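CELL WALL surface anchor family protein (Streptococcus pneumoniae, PDB 2WW8) is the adhesin of the pneumococcal pilus, a multidomain surface protein that recognises host cells and probably mediates bacterial attachment to them. Local coordinates at residues 792-804 with 815-827. Sequence-based numbering, arbitrary orientation.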
loop_
_atom_site.group_PDB
_atom_site.type_symbol
_atom_site.label_atom_id
_atom_site.label_comp_id
_atom_site.label_asym_id
_atom_site.label_seq_id
_atom_site.Cartn_x
_atom_site.Cartn_y
_atom_site.Cartn_z
ATOM N N LYS A 792 12.547 -66.996 -40.390
ATOM C CA LYS A 792 12.634 -65.782 -39.566
ATOM C C LYS A 792 11.455 -64.875 -39.933
ATOM O O LYS A 792 10.740 -65.174 -40.895
ATOM C CB LYS A 792 14.004 -65.105 -39.740
ATOM C CG LYS A 792 14.144 -64.340 -41.044
ATOM C CD LYS A 792 15.593 -64.327 -41.546
ATOM C CE LYS A 792 15.713 -63.389 -42.753
ATOM N NZ LYS A 792 16.290 -62.061 -42.315
ATOM N N ASN A 793 11.244 -63.805 -39.163
ATOM C CA ASN A 793 10.122 -62.875 -39.373
ATOM C C ASN A 793 8.750 -63.555 -39.305
ATOM O O ASN A 793 7.842 -63.240 -40.075
ATOM C CB ASN A 793 10.255 -62.084 -40.684
ATOM C CG ASN A 793 11.640 -61.487 -40.879
ATOM O OD1 ASN A 793 12.216 -60.870 -39.977
ATOM N ND2 ASN A 793 12.186 -61.679 -42.076
ATOM N N LEU A 794 8.626 -64.508 -38.381
ATOM C CA LEU A 794 7.410 -65.302 -38.254
ATOM C C LEU A 794 6.412 -64.686 -37.271
ATOM O O LEU A 794 6.774 -64.414 -36.130
ATOM C CB LEU A 794 7.755 -66.724 -37.814
ATOM C CG LEU A 794 8.607 -67.657 -38.684
ATOM C CD1 LEU A 794 8.668 -68.979 -37.933
ATOM C CD2 LEU A 794 8.054 -67.859 -40.110
ATOM N N SER A 795 5.173 -64.499 -37.723
ATOM C CA SER A 795 4.060 -64.013 -36.894
ATOM C C SER A 795 3.644 -65.028 -35.833
ATOM O O SER A 795 3.931 -66.233 -35.947
ATOM C CB SER A 795 2.819 -63.756 -37.750
ATOM O OG SER A 795 3.204 -63.297 -39.034
ATOM N N ASP A 796 2.920 -64.539 -34.826
ATOM C CA ASP A 796 2.381 -65.436 -33.806
ATOM C C ASP A 796 1.397 -66.473 -34.353
ATOM O O ASP A 796 0.689 -66.202 -35.329
ATOM C CB ASP A 796 1.774 -64.631 -32.660
ATOM C CG ASP A 796 2.833 -64.108 -31.704
ATOM O OD1 ASP A 796 4.021 -63.994 -32.103
ATOM O OD2 ASP A 796 2.452 -63.827 -30.543
ATOM N N GLY A 797 1.382 -67.660 -33.743
ATOM C CA GLY A 797 0.403 -68.693 -34.087
ATOM C C GLY A 797 1.026 -70.073 -34.195
ATOM O O GLY A 797 2.170 -70.271 -33.777
ATOM N N LYS A 798 0.252 -71.008 -34.743
ATOM C CA LYS A 798 0.652 -72.404 -34.894
ATOM C C LYS A 798 1.200 -72.736 -36.296
ATOM O O LYS A 798 0.655 -72.277 -37.309
ATOM C CB LYS A 798 -0.516 -73.316 -34.527
ATOM C CG LYS A 798 -1.147 -73.083 -33.161
ATOM C CD LYS A 798 -1.877 -74.345 -32.726
ATOM C CE LYS A 798 -2.977 -74.067 -31.716
ATOM N NZ LYS A 798 -2.324 -73.754 -30.425
ATOM N N TYR A 799 2.286 -73.518 -36.325
ATOM C CA TYR A 799 3.037 -73.885 -37.527
ATOM C C TYR A 799 3.263 -75.393 -37.585
ATOM O O TYR A 799 3.370 -76.065 -36.537
ATOM C CB TYR A 799 4.404 -73.199 -37.595
ATOM C CG TYR A 799 4.332 -71.696 -37.791
ATOM C CD1 TYR A 799 4.051 -70.865 -36.715
ATOM C CD2 TYR A 799 4.534 -71.103 -39.048
ATOM C CE1 TYR A 799 3.964 -69.481 -36.880
ATOM C CE2 TYR A 799 4.458 -69.723 -39.220
ATOM C CZ TYR A 799 4.177 -68.917 -38.122
ATOM O OH TYR A 799 4.089 -67.539 -38.211
ATOM N N ARG A 800 3.331 -75.888 -38.825
ATOM C CA ARG A 800 3.604 -77.295 -39.162
ATOM C C ARG A 800 4.583 -77.325 -40.333
ATOM O O ARG A 800 4.260 -76.799 -41.407
ATOM C CB ARG A 800 2.335 -78.057 -39.574
ATOM C CG ARG A 800 1.440 -78.465 -38.423
ATOM C CD ARG A 800 0.137 -79.100 -38.905
ATOM N NE ARG A 800 -0.709 -79.454 -37.763
ATOM C CZ ARG A 800 -1.898 -80.057 -37.834
ATOM N NH1 ARG A 800 -2.425 -80.424 -38.998
ATOM N NH2 ARG A 800 -2.586 -80.310 -36.724
ATOM N N LEU A 801 5.759 -77.912 -40.109
ATOM C CA LEU A 801 6.763 -78.033 -41.169
ATOM C C LEU A 801 6.573 -79.397 -41.867
ATOM O O LEU A 801 6.487 -80.442 -41.206
ATOM C CB LEU A 801 8.182 -77.841 -40.622
ATOM C CG LEU A 801 9.307 -78.166 -41.613
ATOM C CD1 LEU A 801 9.584 -77.090 -42.653
ATOM C CD2 LEU A 801 10.542 -78.391 -40.798
ATOM N N PHE A 802 6.446 -79.377 -43.192
ATOM C CA PHE A 802 6.226 -80.604 -43.957
ATOM C C PHE A 802 7.473 -80.856 -44.772
ATOM O O PHE A 802 8.037 -79.908 -45.345
ATOM C CB PHE A 802 5.039 -80.495 -44.937
ATOM C CG PHE A 802 3.683 -80.613 -44.299
ATOM C CD1 PHE A 802 3.188 -79.602 -43.462
ATOM C CD2 PHE A 802 2.880 -81.716 -44.546
ATOM C CE1 PHE A 802 1.904 -79.693 -42.853
ATOM C CE2 PHE A 802 1.580 -81.826 -43.953
ATOM C CZ PHE A 802 1.089 -80.817 -43.090
ATOM N N GLU A 803 7.864 -82.135 -44.827
ATOM C CA GLU A 803 8.864 -82.574 -45.808
ATOM C C GLU A 803 8.212 -82.883 -47.149
ATOM O O GLU A 803 7.417 -83.824 -47.262
ATOM C CB GLU A 803 9.643 -83.801 -45.311
ATOM C CG GLU A 803 10.663 -84.373 -46.293
ATOM C CD GLU A 803 11.814 -85.072 -45.595
ATOM O OE1 GLU A 803 11.820 -85.162 -44.341
ATOM O OE2 GLU A 803 12.727 -85.527 -46.313
ATOM N N ASN A 804 8.525 -82.122 -48.192
ATOM C CA ASN A 804 7.834 -82.442 -49.458
ATOM C C ASN A 804 8.543 -83.621 -50.124
ATOM O O ASN A 804 7.879 -84.528 -50.637
ATOM C CB ASN A 804 7.730 -81.240 -50.406
ATOM C CG ASN A 804 7.020 -80.051 -49.763
ATOM O OD1 ASN A 804 7.638 -79.034 -49.439
ATOM N ND2 ASN A 804 5.707 -80.183 -49.564
ATOM N N ASN A 815 5.542 -85.442 -48.965
ATOM C CA ASN A 815 4.572 -84.547 -48.294
ATOM C C ASN A 815 4.088 -85.065 -46.950
ATOM O O ASN A 815 2.920 -85.426 -46.822
ATOM C CB ASN A 815 3.357 -84.253 -49.184
ATOM C CG ASN A 815 3.768 -83.728 -50.532
ATOM O OD1 ASN A 815 4.430 -82.692 -50.642
ATOM N ND2 ASN A 815 3.426 -84.476 -51.572
ATOM N N LYS A 816 4.995 -85.156 -45.980
ATOM C CA LYS A 816 4.646 -85.682 -44.660
ATOM C C LYS A 816 4.825 -84.577 -43.589
ATOM O O LYS A 816 5.812 -83.850 -43.650
ATOM C CB LYS A 816 5.485 -86.939 -44.312
ATOM C CG LYS A 816 5.284 -88.213 -45.175
ATOM C CD LYS A 816 3.859 -88.805 -45.093
ATOM C CE LYS A 816 3.665 -89.922 -46.144
ATOM N NZ LYS A 816 2.339 -89.780 -46.787
ATOM N N PRO A 817 3.905 -84.463 -42.599
ATOM C CA PRO A 817 4.139 -83.559 -41.467
ATOM C C PRO A 817 5.364 -84.019 -40.643
ATOM O O PRO A 817 5.511 -85.208 -40.365
ATOM C CB PRO A 817 2.868 -83.718 -40.614
ATOM C CG PRO A 817 2.332 -85.090 -40.947
ATOM C CD PRO A 817 2.762 -85.380 -42.373
ATOM N N ILE A 818 6.251 -83.103 -40.278
ATOM C CA ILE A 818 7.435 -83.456 -39.481
ATOM C C ILE A 818 7.417 -82.832 -38.072
ATOM O O ILE A 818 7.442 -83.549 -37.063
ATOM C CB ILE A 818 8.755 -83.095 -40.201
ATOM C CG1 ILE A 818 8.732 -83.606 -41.647
ATOM C CG2 ILE A 818 9.984 -83.663 -39.434
ATOM C CD1 ILE A 818 8.652 -85.125 -41.710
ATOM N N VAL A 819 7.331 -81.504 -38.016
ATOM C CA VAL A 819 7.435 -80.795 -36.745
ATOM C C VAL A 819 6.284 -79.804 -36.600
ATOM O O VAL A 819 5.884 -79.148 -37.580
ATOM C CB VAL A 819 8.725 -79.937 -36.638
ATOM C CG1 VAL A 819 8.877 -79.386 -35.203
ATOM C CG2 VAL A 819 9.972 -80.716 -37.022
ATOM N N ALA A 820 5.787 -79.717 -35.365
ATOM C CA ALA A 820 4.843 -78.680 -34.937
ATOM C C ALA A 820 5.530 -77.756 -33.946
ATOM O O ALA A 820 6.368 -78.189 -33.142
ATOM C CB ALA A 820 3.603 -79.281 -34.277
ATOM N N PHE A 821 5.166 -76.480 -34.004
ATOM C CA PHE A 821 5.621 -75.553 -32.955
ATOM C C PHE A 821 4.709 -74.334 -32.990
ATOM O O PHE A 821 3.916 -74.207 -33.922
ATOM C CB PHE A 821 7.085 -75.134 -33.143
ATOM C CG PHE A 821 7.368 -74.429 -34.455
ATOM C CD1 PHE A 821 7.805 -75.145 -35.568
ATOM C CD2 PHE A 821 7.190 -73.049 -34.588
ATOM C CE1 PHE A 821 8.073 -74.491 -36.782
ATOM C CE2 PHE A 821 7.453 -72.392 -35.781
ATOM C CZ PHE A 821 7.904 -73.103 -36.879
ATOM N N GLN A 822 4.847 -73.469 -31.984
ATOM C CA GLN A 822 4.115 -72.217 -31.851
ATOM C C GLN A 822 5.068 -71.038 -31.684
ATOM O O GLN A 822 6.132 -71.156 -31.066
ATOM C CB GLN A 822 3.255 -72.277 -30.591
ATOM C CG GLN A 822 1.832 -72.666 -30.833
ATOM C CD GLN A 822 0.938 -72.166 -29.708
ATOM O OE1 GLN A 822 0.185 -71.200 -29.861
ATOM N NE2 GLN A 822 1.038 -72.816 -28.559
ATOM N N ILE A 823 4.684 -69.888 -32.231
ATOM C CA ILE A 823 5.364 -68.624 -31.940
ATOM C C ILE A 823 4.376 -67.818 -31.065
ATOM O O ILE A 823 3.220 -67.585 -31.456
ATOM C CB ILE A 823 5.805 -67.849 -33.240
ATOM C CG1 ILE A 823 6.669 -68.673 -34.216
ATOM C CG2 ILE A 823 6.537 -66.560 -32.886
ATOM C CD1 ILE A 823 8.072 -69.031 -33.747
ATOM N N VAL A 824 4.816 -67.442 -29.866
ATOM C CA VAL A 824 4.018 -66.648 -28.926
ATOM C C VAL A 824 4.890 -65.522 -28.387
ATOM O O VAL A 824 5.991 -65.775 -27.868
ATOM C CB VAL A 824 3.457 -67.479 -27.747
ATOM C CG1 VAL A 824 4.415 -67.472 -26.551
ATOM C CG2 VAL A 824 2.124 -66.920 -27.267
ATOM N N ASN A 825 4.388 -64.290 -28.513
ATOM C CA ASN A 825 5.146 -63.083 -28.179
ATOM C C ASN A 825 6.514 -63.111 -28.857
ATOM O O ASN A 825 7.531 -62.836 -28.220
ATOM C CB ASN A 825 5.279 -62.960 -26.664
ATOM C CG ASN A 825 3.924 -62.909 -25.965
ATOM O OD1 ASN A 825 2.972 -62.280 -26.436
ATOM N ND2 ASN A 825 3.835 -63.575 -24.821
ATOM N N GLY A 826 6.508 -63.491 -30.140
ATOM C CA GLY A 826 7.703 -63.681 -30.972
ATOM C C GLY A 826 8.717 -64.730 -30.538
ATOM O O GLY A 826 9.856 -64.726 -30.997
ATOM N N GLU A 827 8.316 -65.625 -29.642
ATOM C CA GLU A 827 9.175 -66.742 -29.263
ATOM C C GLU A 827 8.662 -68.111 -29.708
ATOM O O GLU A 827 7.460 -68.382 -29.751
ATOM C CB GLU A 827 9.458 -66.720 -27.764
ATOM C CG GLU A 827 10.296 -65.525 -27.328
ATOM C CD GLU A 827 10.518 -65.546 -25.830
ATOM O OE1 GLU A 827 11.103 -66.534 -25.330
ATOM O OE2 GLU A 827 10.096 -64.590 -25.145
#
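Tyr799 and Phe821, a hydrogen-bonded pair of the antiparallel strands 797-804 and 816-824, lay their rings almost parallel, with planes 7° apart. The rings are slid so far, centroids 5.4 Å apart, that they barely overlap; instead CB of Tyr799 sits over the face of Phe821, 3.8 Å from its centroid, in a CH-pi contact. The Phe821 ring is brought back under Tyr799 CB by its first torsion (chi1 60°), which sets CG between the backbone N and the carbonyl carbon. CD1 of Leu794 meets the edge of the Phe821 ring, and CG1 of Ile823 packs on Tyr799 CE1 at 3.9 Å. The Tyr799 hydroxyl donates to Ser795 O at 2.6 Å, fixing the far end of the ring to the loop before its own strand.

The two oxygens of the Asp796 carboxylate take the backbone N-H groups of the type I' turn 824-827, both on their syn sides: OD2 accepts from Asn825 N at 2.8 Å, somewhat out of the carboxylate plane, and OD1 from Gly826 N. At the other end, Asn804 ND2 gives Asn815 OD1 a nearly straight bond of 3.0 Å, although the two amide planes are 65° apart; Asn804 OD1 is held by Ser757.

Between these ends a classic bulge lets Leu801 O receive Ile818 N at 2.8 Å and, weakly, Val819 N. Beyond it, on the sheet face opposite Tyr799, one face of the Phe802 ring meets Pro817 CA, offset toward the rim, and its CE2 touches Pro817 CB at 4.0 Å. On that same face Lys798 and Gln822 run side by side.

In this prealbumin-like domain the hairpin continues into neighbouring strands on both sides: 755-761 pairs with 797-804, and 827-833 with 816-824. Val819 and Phe821 point inward onto Phe740 and Ile738 of strand 736-744, joining this sheet to the second one across the sandwich core.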